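Local coordinates for adhesion and penetration protein autotransporter (Haemophilus influenzae, PDB 3SYJ) that promotes bacterial aggregation and adherence to host cells through its secreted passenger domain, and is probably also a serine protease, at residues A660-V665 with A715-L720; N667-I672 with K686-D691; T819-Y824 with Q866-L871; G857-Q862 with L879-D884. One frame throughout, in Å; residues are numbered along the deposited sequence.

Interaction 1 of 4, residues A660-V665 with A715-L720; sequences ATFGVV and ANVKGL
Phe662 is gripped through both ends of its backbone: its N donates to Asn716 O at 2.8 Å, and its O accepts from Lys718 N at 2.9 Å. Asn716 N adds a third bond, to Ala660 O, so strand 660-662 and strand 715-718 run parallel and in register, their axes 4.7 Å apart. Past the strands, one more backbone bond joins the loops: Leu720 N reaches Val664 O at 3.0 Å in an almost straight bond (N-H...O 176°). A water donates to Leu720 O and is weakly bonded by Val664 N.

On the inner side, with Ala660 and Ala715, Phe662 CD2 touches Val717 CG2 at 3.8 Å, and Asn716 O lies at the edge of the ring, in its plane. Trp652 meets Phe662 edge-to-face. On the other side, Thr661 and Asn716 stand side by side. Lys718, extended beyond CG, runs over the turn: its CG touches Val665 CG2 at 3.5 Å, and its NZ ends 3.7 Å from Thr661 CG2. Gly663 CA makes a CA-H...O contact with Lys718 O at 3.4 Å. Strand 734-738 continues the stacking beyond 715-718, the parallel coil-on-coil arrangement of the right-handed beta-helix of autotransporter passenger domains.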
# COMPACT_ATOMS: atom_id res chain seq x y z
N ALA A 660 7.26 -18.59 20.10
CA ALA A 660 8.46 -18.34 19.31
C ALA A 660 9.19 -17.10 19.83
O ALA A 660 8.57 -16.05 20.00
CB ALA A 660 8.12 -18.16 17.85
N THR A 661 10.49 -17.23 20.08
CA THR A 661 11.28 -16.15 20.64
C THR A 661 12.52 -15.87 19.81
O THR A 661 13.22 -16.81 19.41
CB THR A 661 11.71 -16.48 22.08
OG1 THR A 661 10.54 -16.77 22.87
CG2 THR A 661 12.48 -15.32 22.70
N PHE A 662 12.80 -14.59 19.55
CA PHE A 662 13.92 -14.20 18.71
C PHE A 662 14.87 -13.22 19.41
O PHE A 662 14.43 -12.22 19.98
CB PHE A 662 13.44 -13.52 17.42
CG PHE A 662 12.44 -14.31 16.63
CD1 PHE A 662 12.82 -14.98 15.48
CD2 PHE A 662 11.11 -14.36 17.02
CE1 PHE A 662 11.90 -15.70 14.74
CE2 PHE A 662 10.18 -15.07 16.28
CZ PHE A 662 10.57 -15.74 15.14
N GLY A 663 16.17 -13.51 19.35
CA GLY A 663 17.19 -12.60 19.84
C GLY A 663 17.62 -12.87 21.26
O GLY A 663 16.83 -13.34 22.08
N VAL A 664 18.88 -12.58 21.57
CA VAL A 664 19.35 -12.59 22.95
C VAL A 664 19.49 -11.16 23.43
O VAL A 664 19.77 -10.26 22.64
CB VAL A 664 20.71 -13.30 23.09
CG1 VAL A 664 20.56 -14.78 22.79
CG2 VAL A 664 21.74 -12.66 22.18
N VAL A 665 19.29 -10.95 24.73
CA VAL A 665 19.29 -9.61 25.30
C VAL A 665 20.58 -9.31 26.05
O VAL A 665 20.94 -10.03 26.99
CB VAL A 665 18.09 -9.41 26.26
CG1 VAL A 665 18.12 -8.01 26.86
CG2 VAL A 665 16.77 -9.67 25.55
N ALA A 715 4.57 -14.61 20.68
CA ALA A 715 5.86 -14.37 20.03
C ALA A 715 6.59 -13.19 20.66
O ALA A 715 5.97 -12.20 21.06
CB ALA A 715 5.69 -14.18 18.54
N ASN A 716 7.91 -13.29 20.71
CA ASN A 716 8.73 -12.31 21.40
C ASN A 716 9.97 -11.98 20.59
O ASN A 716 10.86 -12.82 20.43
CB ASN A 716 9.13 -12.87 22.76
CG ASN A 716 9.09 -11.84 23.86
OD1 ASN A 716 9.90 -10.90 23.90
ND2 ASN A 716 8.14 -12.01 24.77
N VAL A 717 10.04 -10.76 20.05
CA VAL A 717 11.26 -10.32 19.38
C VAL A 717 11.97 -9.33 20.29
O VAL A 717 11.42 -8.28 20.61
CB VAL A 717 10.98 -9.66 18.02
CG1 VAL A 717 12.27 -9.10 17.44
CG2 VAL A 717 10.36 -10.66 17.06
N LYS A 718 13.18 -9.67 20.71
CA LYS A 718 13.86 -8.88 21.72
C LYS A 718 15.36 -8.78 21.48
O LYS A 718 15.95 -9.63 20.80
CB LYS A 718 13.63 -9.50 23.10
CG LYS A 718 14.33 -10.84 23.26
CD LYS A 718 13.77 -11.65 24.40
CE LYS A 718 14.67 -12.85 24.68
NZ LYS A 718 14.06 -13.78 25.67
N GLY A 719 15.97 -7.76 22.05
CA GLY A 719 17.42 -7.62 22.03
C GLY A 719 18.03 -7.53 20.64
O GLY A 719 17.58 -6.75 19.81
N LEU A 720 19.05 -8.34 20.41
CA LEU A 720 19.82 -8.31 19.17
C LEU A 720 19.07 -9.00 18.04
O LEU A 720 19.45 -10.08 17.57
CB LEU A 720 21.18 -8.95 19.38
CG LEU A 720 22.02 -8.26 20.45
CD1 LEU A 720 23.37 -8.93 20.61
CD2 LEU A 720 22.19 -6.79 20.10
O HOH W 1 20.38 -12.50 18.52

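Interaction 2 of 4, residues N667-I672 with K686-D691; sequences NQQNTI and KVDLTD
The amide of Gln669 and the carboxylate of Asp688 meet with their planes 68° apart, neither lying flat on the other. Gln669 NE2 comes 3.6 Å from Asp688 OD1, while Asp688 OD2 rests against Gln669 CG. At the other end of the amide, OE1 touches CB of Lys686, whose side chain crosses that of Gln669 at about a right angle. A water donates to Gln669 OE1 and accepts from Lys686 NZ, joining the two ends that do not meet directly.

These side chains ride on a beta hairpin, strands 669-675 and 682-688, that projects from the solenoid between two of its coils. Asn670 and Val687 form the antiparallel hydrogen-bonded pair: Asn670 N donates to Val687 O at 2.9 Å and Val687 N to Asn670 O at 2.8 Å. Gln669 with Asp688 and Thr671 with Lys686 are the flanking non-hydrogen-bonded pairs. Toward the base, Leu689 N bonds to Gln668 O and Asn667 N to Leu689 O, which carries the pairing into the loops.

On the face of Asn670 and Val687, Ile672 CG1 packs against Val687 CB at 4.1 Å. The Asn670 amide turns to the hairpin base, its OD1 accepting from Val665 N of the solenoid turn and its ND2 lying 3.7 Å from Leu689 CB. A water accepts from Asn670 ND2 and donates to Val687 O. Lys686, bent at chi2 (-96°), lays CD beside Thr671 OG1. Asp691 caps helix 692-697 through a bond from Lys693 N to its OD1. At the exposed end, one water accepts from Asn667 ND2 at 2.7 Å and donates to Thr690 O.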
# COMPACT_ATOMS: atom_id res chain seq x y z
N ASN A 667 23.14 -7.89 28.72
CA ASN A 667 23.03 -7.56 30.15
C ASN A 667 21.91 -8.29 30.88
O ASN A 667 21.47 -7.85 31.94
CB ASN A 667 22.93 -6.06 30.35
CG ASN A 667 24.19 -5.34 29.94
OD1 ASN A 667 24.18 -4.53 29.01
ND2 ASN A 667 25.30 -5.67 30.60
N GLN A 668 21.46 -9.39 30.30
CA GLN A 668 20.54 -10.30 30.98
C GLN A 668 21.04 -11.71 30.79
O GLN A 668 22.00 -11.94 30.06
CB GLN A 668 19.14 -10.20 30.37
CG GLN A 668 18.52 -8.83 30.46
CD GLN A 668 17.07 -8.84 30.02
OE1 GLN A 668 16.60 -9.78 29.38
NE2 GLN A 668 16.35 -7.77 30.36
N GLN A 669 20.38 -12.65 31.44
CA GLN A 669 20.67 -14.05 31.20
C GLN A 669 19.84 -14.50 30.01
O GLN A 669 18.69 -14.10 29.85
CB GLN A 669 20.34 -14.91 32.42
CG GLN A 669 21.25 -14.64 33.60
CD GLN A 669 21.22 -15.75 34.63
OE1 GLN A 669 20.22 -16.46 34.78
NE2 GLN A 669 22.33 -15.90 35.36
N ASN A 670 20.45 -15.31 29.15
CA ASN A 670 19.75 -15.95 28.06
C ASN A 670 20.05 -17.44 28.11
O ASN A 670 21.13 -17.84 28.53
CB ASN A 670 20.19 -15.37 26.72
CG ASN A 670 20.15 -13.86 26.71
OD1 ASN A 670 19.19 -13.25 26.25
ND2 ASN A 670 21.20 -13.24 27.22
N THR A 671 19.09 -18.26 27.69
CA THR A 671 19.34 -19.70 27.61
C THR A 671 20.16 -20.01 26.36
O THR A 671 19.71 -19.79 25.24
CB THR A 671 18.02 -20.50 27.62
OG1 THR A 671 17.27 -20.19 28.79
CG2 THR A 671 18.32 -21.99 27.60
N ILE A 672 21.38 -20.50 26.55
CA ILE A 672 22.26 -20.78 25.43
C ILE A 672 22.49 -22.28 25.29
O ILE A 672 22.86 -22.96 26.25
CB ILE A 672 23.62 -20.05 25.58
CG1 ILE A 672 23.41 -18.55 25.77
CG2 ILE A 672 24.53 -20.33 24.39
CD1 ILE A 672 22.65 -17.89 24.66
N LYS A 686 21.19 -21.13 31.29
CA LYS A 686 21.14 -19.68 31.38
C LYS A 686 22.55 -19.13 31.54
O LYS A 686 23.30 -19.58 32.39
CB LYS A 686 20.29 -19.26 32.57
CG LYS A 686 18.84 -19.71 32.51
CD LYS A 686 17.95 -18.61 31.96
CE LYS A 686 16.49 -18.90 32.28
NZ LYS A 686 15.69 -17.65 32.31
N VAL A 687 22.89 -18.15 30.71
CA VAL A 687 24.22 -17.56 30.72
C VAL A 687 24.07 -16.05 30.73
O VAL A 687 23.27 -15.49 29.98
CB VAL A 687 25.04 -17.97 29.46
CG1 VAL A 687 26.40 -17.28 29.45
CG2 VAL A 687 25.19 -19.48 29.37
N ASP A 688 24.84 -15.39 31.59
CA ASP A 688 24.88 -13.94 31.59
C ASP A 688 25.58 -13.41 30.36
O ASP A 688 26.68 -13.86 30.01
CB ASP A 688 25.58 -13.42 32.84
CG ASP A 688 24.61 -12.83 33.83
OD1 ASP A 688 24.69 -13.18 35.03
OD2 ASP A 688 23.76 -12.01 33.40
N LEU A 689 24.95 -12.44 29.70
CA LEU A 689 25.55 -11.76 28.56
C LEU A 689 25.97 -10.36 28.99
O LEU A 689 25.25 -9.39 28.76
CB LEU A 689 24.55 -11.68 27.41
CG LEU A 689 25.03 -11.03 26.10
CD1 LEU A 689 26.38 -11.59 25.67
CD2 LEU A 689 23.98 -11.18 25.00
N THR A 690 27.14 -10.25 29.62
CA THR A 690 27.57 -8.99 30.21
C THR A 690 28.90 -8.46 29.66
O THR A 690 29.20 -7.27 29.79
CB THR A 690 27.64 -9.09 31.74
OG1 THR A 690 28.45 -10.22 32.10
CG2 THR A 690 26.25 -9.29 32.32
N ASP A 691 29.71 -9.33 29.06
CA ASP A 691 30.99 -8.90 28.51
C ASP A 691 30.79 -8.11 27.22
O ASP A 691 30.08 -8.53 26.32
CB ASP A 691 31.92 -10.09 28.27
CG ASP A 691 33.35 -9.66 27.93
OD1 ASP A 691 33.53 -8.67 27.18
OD2 ASP A 691 34.30 -10.31 28.40
O HOH W 2 27.82 -5.03 29.72
O HOH W 3 17.28 -15.93 34.41
O HOH W 4 23.45 -15.11 27.29

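Interaction 3 of 4, residues T819-Y824 with Q866-L871; sequences TLNSAY and QFTSSL
This is a buried contact of a loop on a strand, in the C-terminal part of the solenoid: residues 819-824 leave strand 816-819 and wrap over the start of 866-871. The parallel pairing ends at Thr819 and Gln866, after which Leu820 N donates to Gln866 O at 3.1 Å. Beside it Thr819 OG1 donates to Gln866 OE1 at 2.6 Å, from 30° out of the amide carbonyl plane. That amide is stacked on the Tyr824 ring, the planes 23° apart, and Gln866 CB sits over the same ring, 3.7 Å from its centroid. With CG anti to the backbone N (chi1 -177°), the Tyr824 ring extends toward strand 866-870, where Phe867 O lies at its edge, in plane. Leu820 CD1 makes a CH-pi contact over the face of Phe867, 3.5 Å from the centroid. Thr868 CG2 packs on Tyr824 CA at 3.6 Å.

The loop is shaped by an Asx turn, Ala823 N donating to Asn821 OD1, while Asn821 ND2 bonds to Arg849 O and Asp877 OD1. Thr868 OG1 also bonds to Asp877, through OD2, and Tyr824 OH to Ser892 OG. Beyond, strand 887-895 pairs with Phe867, whose side chain also touches strands 875-881 and 906-911.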
# COMPACT_ATOMS: atom_id res chain seq x y z
N THR A 819 2.16 13.89 20.67
CA THR A 819 2.34 15.05 19.82
C THR A 819 1.49 14.91 18.57
O THR A 819 1.73 14.01 17.75
CB THR A 819 3.81 15.22 19.43
OG1 THR A 819 4.62 15.17 20.61
CG2 THR A 819 4.03 16.55 18.73
N LEU A 820 0.50 15.78 18.42
CA LEU A 820 -0.51 15.64 17.38
C LEU A 820 0.03 15.87 15.97
O LEU A 820 -0.57 15.44 14.99
CB LEU A 820 -1.69 16.59 17.64
CG LEU A 820 -2.56 16.34 18.87
CD1 LEU A 820 -3.70 17.34 18.92
CD2 LEU A 820 -3.11 14.93 18.87
N ASN A 821 1.16 16.56 15.88
CA ASN A 821 1.72 16.95 14.60
C ASN A 821 3.24 16.91 14.58
O ASN A 821 3.91 17.37 15.51
CB ASN A 821 1.23 18.36 14.22
CG ASN A 821 1.37 18.65 12.74
OD1 ASN A 821 2.48 18.70 12.20
ND2 ASN A 821 0.24 18.87 12.07
N SER A 822 3.78 16.36 13.49
CA SER A 822 5.22 16.20 13.33
C SER A 822 5.96 17.54 13.25
O SER A 822 7.19 17.59 13.35
CB SER A 822 5.52 15.37 12.08
OG SER A 822 5.12 16.06 10.90
N ALA A 823 5.22 18.62 13.07
CA ALA A 823 5.82 19.94 12.92
C ALA A 823 6.12 20.58 14.27
O ALA A 823 6.73 21.65 14.35
CB ALA A 823 4.92 20.84 12.10
N TYR A 824 5.71 19.91 15.34
CA TYR A 824 5.81 20.48 16.68
C TYR A 824 7.25 20.80 17.10
O TYR A 824 7.48 21.73 17.86
CB TYR A 824 5.13 19.57 17.69
CG TYR A 824 5.12 20.11 19.11
CD1 TYR A 824 4.07 20.90 19.57
CD2 TYR A 824 6.16 19.82 19.98
CE1 TYR A 824 4.06 21.38 20.87
CE2 TYR A 824 6.16 20.30 21.27
CZ TYR A 824 5.12 21.08 21.71
OH TYR A 824 5.13 21.55 23.00
N GLN A 866 0.52 17.57 22.86
CA GLN A 866 1.24 18.69 22.27
C GLN A 866 0.59 19.16 20.97
O GLN A 866 0.42 18.37 20.03
CB GLN A 866 2.71 18.33 22.04
CG GLN A 866 3.48 18.04 23.31
CD GLN A 866 4.95 17.76 23.09
OE1 GLN A 866 5.35 17.22 22.06
NE2 GLN A 866 5.78 18.13 24.06
N PHE A 867 0.23 20.44 20.92
CA PHE A 867 -0.48 21.01 19.78
C PHE A 867 0.39 21.98 18.99
O PHE A 867 1.29 22.62 19.55
CB PHE A 867 -1.71 21.79 20.27
CG PHE A 867 -2.89 20.94 20.61
CD1 PHE A 867 -4.02 20.95 19.81
CD2 PHE A 867 -2.89 20.13 21.74
CE1 PHE A 867 -5.12 20.16 20.12
CE2 PHE A 867 -3.98 19.35 22.06
CZ PHE A 867 -5.10 19.36 21.25
N THR A 868 0.13 22.07 17.69
CA THR A 868 0.61 23.20 16.91
C THR A 868 -0.62 23.99 16.47
O THR A 868 -1.72 23.44 16.40
CB THR A 868 1.42 22.77 15.66
OG1 THR A 868 0.56 22.09 14.73
CG2 THR A 868 2.58 21.86 16.05
N SER A 869 -0.43 25.27 16.19
CA SER A 869 -1.55 26.12 15.78
C SER A 869 -1.12 27.34 14.98
O SER A 869 0.05 27.73 14.99
CB SER A 869 -2.34 26.57 17.01
OG SER A 869 -1.60 27.53 17.75
N SER A 870 -2.09 27.94 14.29
CA SER A 870 -1.93 29.24 13.67
C SER A 870 -3.09 30.12 14.09
O SER A 870 -4.14 30.11 13.45
CB SER A 870 -1.90 29.14 12.14
OG SER A 870 -1.84 30.43 11.56
N LEU A 871 -2.91 30.86 15.18
CA LEU A 871 -3.97 31.71 15.70
C LEU A 871 -4.40 32.74 14.66
O LEU A 871 -5.54 33.20 14.68
CB LEU A 871 -3.53 32.41 16.99
CG LEU A 871 -3.61 31.56 18.27
CD1 LEU A 871 -3.02 32.29 19.46
CD2 LEU A 871 -5.05 31.15 18.55
O HOH W 5 1.38 18.74 17.39

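Interaction 4 of 4, residues G857-Q862 with L879-D884; sequences GKLSGQ and LKLSND
Ser882 carries OG between its backbone N and carbonyl carbon (chi1 74°), which turns the hydroxyl to Gly857 across the contact. There OG donates to Gly857 O at 2.8 Å, approaching from above the carbonyl plane, 39° out of it. The same hydroxyl oxygen accepts from Asp884 N at 3.1 Å, two residues on, closing an ST turn, so one hydroxyl both shapes its own loop and ties it to the other segment. A water adds a second link, donating to Gly857 O at 2.7 Å and accepting from Ser882 N at 3.0 Å. Gly857 O thus accepts two hydrogen bonds, one from the hydroxyl and one from the water.

The two segments form no beta ladder with each other. They lie side by side in the Pertactin-family part of the solenoid, the turn after strand 875-881 beside the start of strand 859-860. Strand 859-860 pairs in parallel with strand 810-813 of the preceding coil, and Lys858 N bonds to Asn810 OD1.

On the buried side, Leu859 CD2 touches Leu881 CD1 at 3.8 Å, with Leu881 CD2 only slightly farther. Leu881 continues this apolar layer to Val855, Val909, Leu921 and Phe923. On the exposed side Lys858 and Asp884 cross at about a right angle, CB against CB at 3.8 Å, and Lys858 CG lies near Asp884 O. The bend of the Lys858 chain at chi3 (-76°) places CE 4.0 Å from Asp884 OD1. Lys858 NZ is 4.9 Å from Asp884 OD1, a separation at which the opposite charges may still attract weakly.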
# COMPACT_ATOMS: atom_id res chain seq x y z
N GLY A 857 -14.11 6.26 21.52
CA GLY A 857 -14.48 5.54 22.72
C GLY A 857 -14.09 6.30 23.97
O GLY A 857 -14.22 7.52 24.01
N LYS A 858 -13.62 5.59 24.99
CA LYS A 858 -13.22 6.23 26.24
C LYS A 858 -11.74 6.58 26.28
O LYS A 858 -10.88 5.71 26.16
CB LYS A 858 -13.57 5.35 27.44
CG LYS A 858 -13.03 5.88 28.77
CD LYS A 858 -13.31 4.93 29.92
CE LYS A 858 -14.77 5.01 30.36
NZ LYS A 858 -15.09 3.99 31.41
N LEU A 859 -11.45 7.87 26.44
CA LEU A 859 -10.11 8.31 26.79
C LEU A 859 -10.07 8.35 28.31
O LEU A 859 -11.08 8.67 28.95
CB LEU A 859 -9.82 9.69 26.21
CG LEU A 859 -8.74 10.50 26.94
CD1 LEU A 859 -7.34 9.99 26.63
CD2 LEU A 859 -8.84 11.97 26.59
N SER A 860 -8.92 8.03 28.89
CA SER A 860 -8.78 8.04 30.34
C SER A 860 -7.32 8.04 30.76
O SER A 860 -6.43 7.75 29.96
CB SER A 860 -9.50 6.84 30.97
OG SER A 860 -8.93 5.62 30.53
N GLY A 861 -7.08 8.38 32.02
CA GLY A 861 -5.74 8.42 32.57
C GLY A 861 -5.21 9.83 32.68
O GLY A 861 -5.97 10.77 32.91
N GLN A 862 -3.90 9.98 32.51
CA GLN A 862 -3.26 11.28 32.59
C GLN A 862 -2.02 11.34 31.70
O GLN A 862 -1.36 10.33 31.47
CB GLN A 862 -2.91 11.63 34.05
CG GLN A 862 -1.65 10.96 34.59
CD GLN A 862 -0.37 11.69 34.20
OE1 GLN A 862 -0.39 12.86 33.81
NE2 GLN A 862 0.76 10.99 34.31
N LEU A 879 -8.15 17.72 19.04
CA LEU A 879 -8.39 16.52 19.83
C LEU A 879 -9.90 16.36 19.95
O LEU A 879 -10.57 17.15 20.62
CB LEU A 879 -7.73 16.64 21.20
CG LEU A 879 -7.86 15.46 22.17
CD1 LEU A 879 -7.36 14.17 21.53
CD2 LEU A 879 -7.12 15.76 23.47
N LYS A 880 -10.43 15.35 19.27
CA LYS A 880 -11.87 15.12 19.22
C LYS A 880 -12.26 13.97 20.15
O LYS A 880 -11.86 12.83 19.93
CB LYS A 880 -12.30 14.81 17.79
CG LYS A 880 -13.78 14.55 17.60
CD LYS A 880 -14.13 14.36 16.13
CE LYS A 880 -13.95 15.66 15.36
NZ LYS A 880 -14.68 15.63 14.06
N LEU A 881 -13.04 14.27 21.18
CA LEU A 881 -13.36 13.28 22.20
C LEU A 881 -14.86 13.00 22.26
O LEU A 881 -15.66 13.67 21.63
CB LEU A 881 -12.87 13.75 23.57
CG LEU A 881 -11.41 14.22 23.64
CD1 LEU A 881 -11.07 14.66 25.05
CD2 LEU A 881 -10.48 13.11 23.17
N SER A 882 -15.23 11.98 23.04
CA SER A 882 -16.62 11.62 23.22
C SER A 882 -17.09 11.98 24.62
O SER A 882 -16.35 12.60 25.39
CB SER A 882 -16.81 10.12 22.99
OG SER A 882 -16.30 9.39 24.10
N ASN A 883 -18.31 11.59 24.96
CA ASN A 883 -18.83 11.82 26.30
C ASN A 883 -18.08 11.02 27.36
O ASN A 883 -18.07 11.40 28.53
CB ASN A 883 -20.32 11.49 26.36
CG ASN A 883 -21.19 12.68 25.99
OD1 ASN A 883 -22.15 12.56 25.22
ND2 ASN A 883 -20.85 13.85 26.53
N ASP A 884 -17.45 9.93 26.94
CA ASP A 884 -16.74 9.05 27.87
C ASP A 884 -15.38 9.59 28.32
O ASP A 884 -14.84 9.13 29.32
CB ASP A 884 -16.57 7.65 27.26
CG ASP A 884 -17.72 6.73 27.60
OD1 ASP A 884 -17.55 5.49 27.47
OD2 ASP A 884 -18.79 7.23 28.01
O HOH W 6 -13.13 10.02 23.96

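How the interactions relate
The four contacts follow the long beta-solenoid of the passenger domain toward its C-terminal end. Interactions 1 and 2 lie about 13 Å apart between centres, in the second solenoid repeat region. The hairpin of interaction 2 is inserted in the chain between the two strands of interaction 1, and the two meet where the solenoid turn enters the hairpin, Val664 CG2 packing on Leu689 CD2. Interactions 3 and 4 come later, in the Pertactin-family region, about 36 and 35 Å, respectively, from interaction 1 between centres. Their segments alternate along the chain and their centres are about 19 Å apart; Phe867 packs on Leu879 between them. Regular coil stacking, a surface excursion and the C-terminal coils thus belong to one continuous adhesin scaffold.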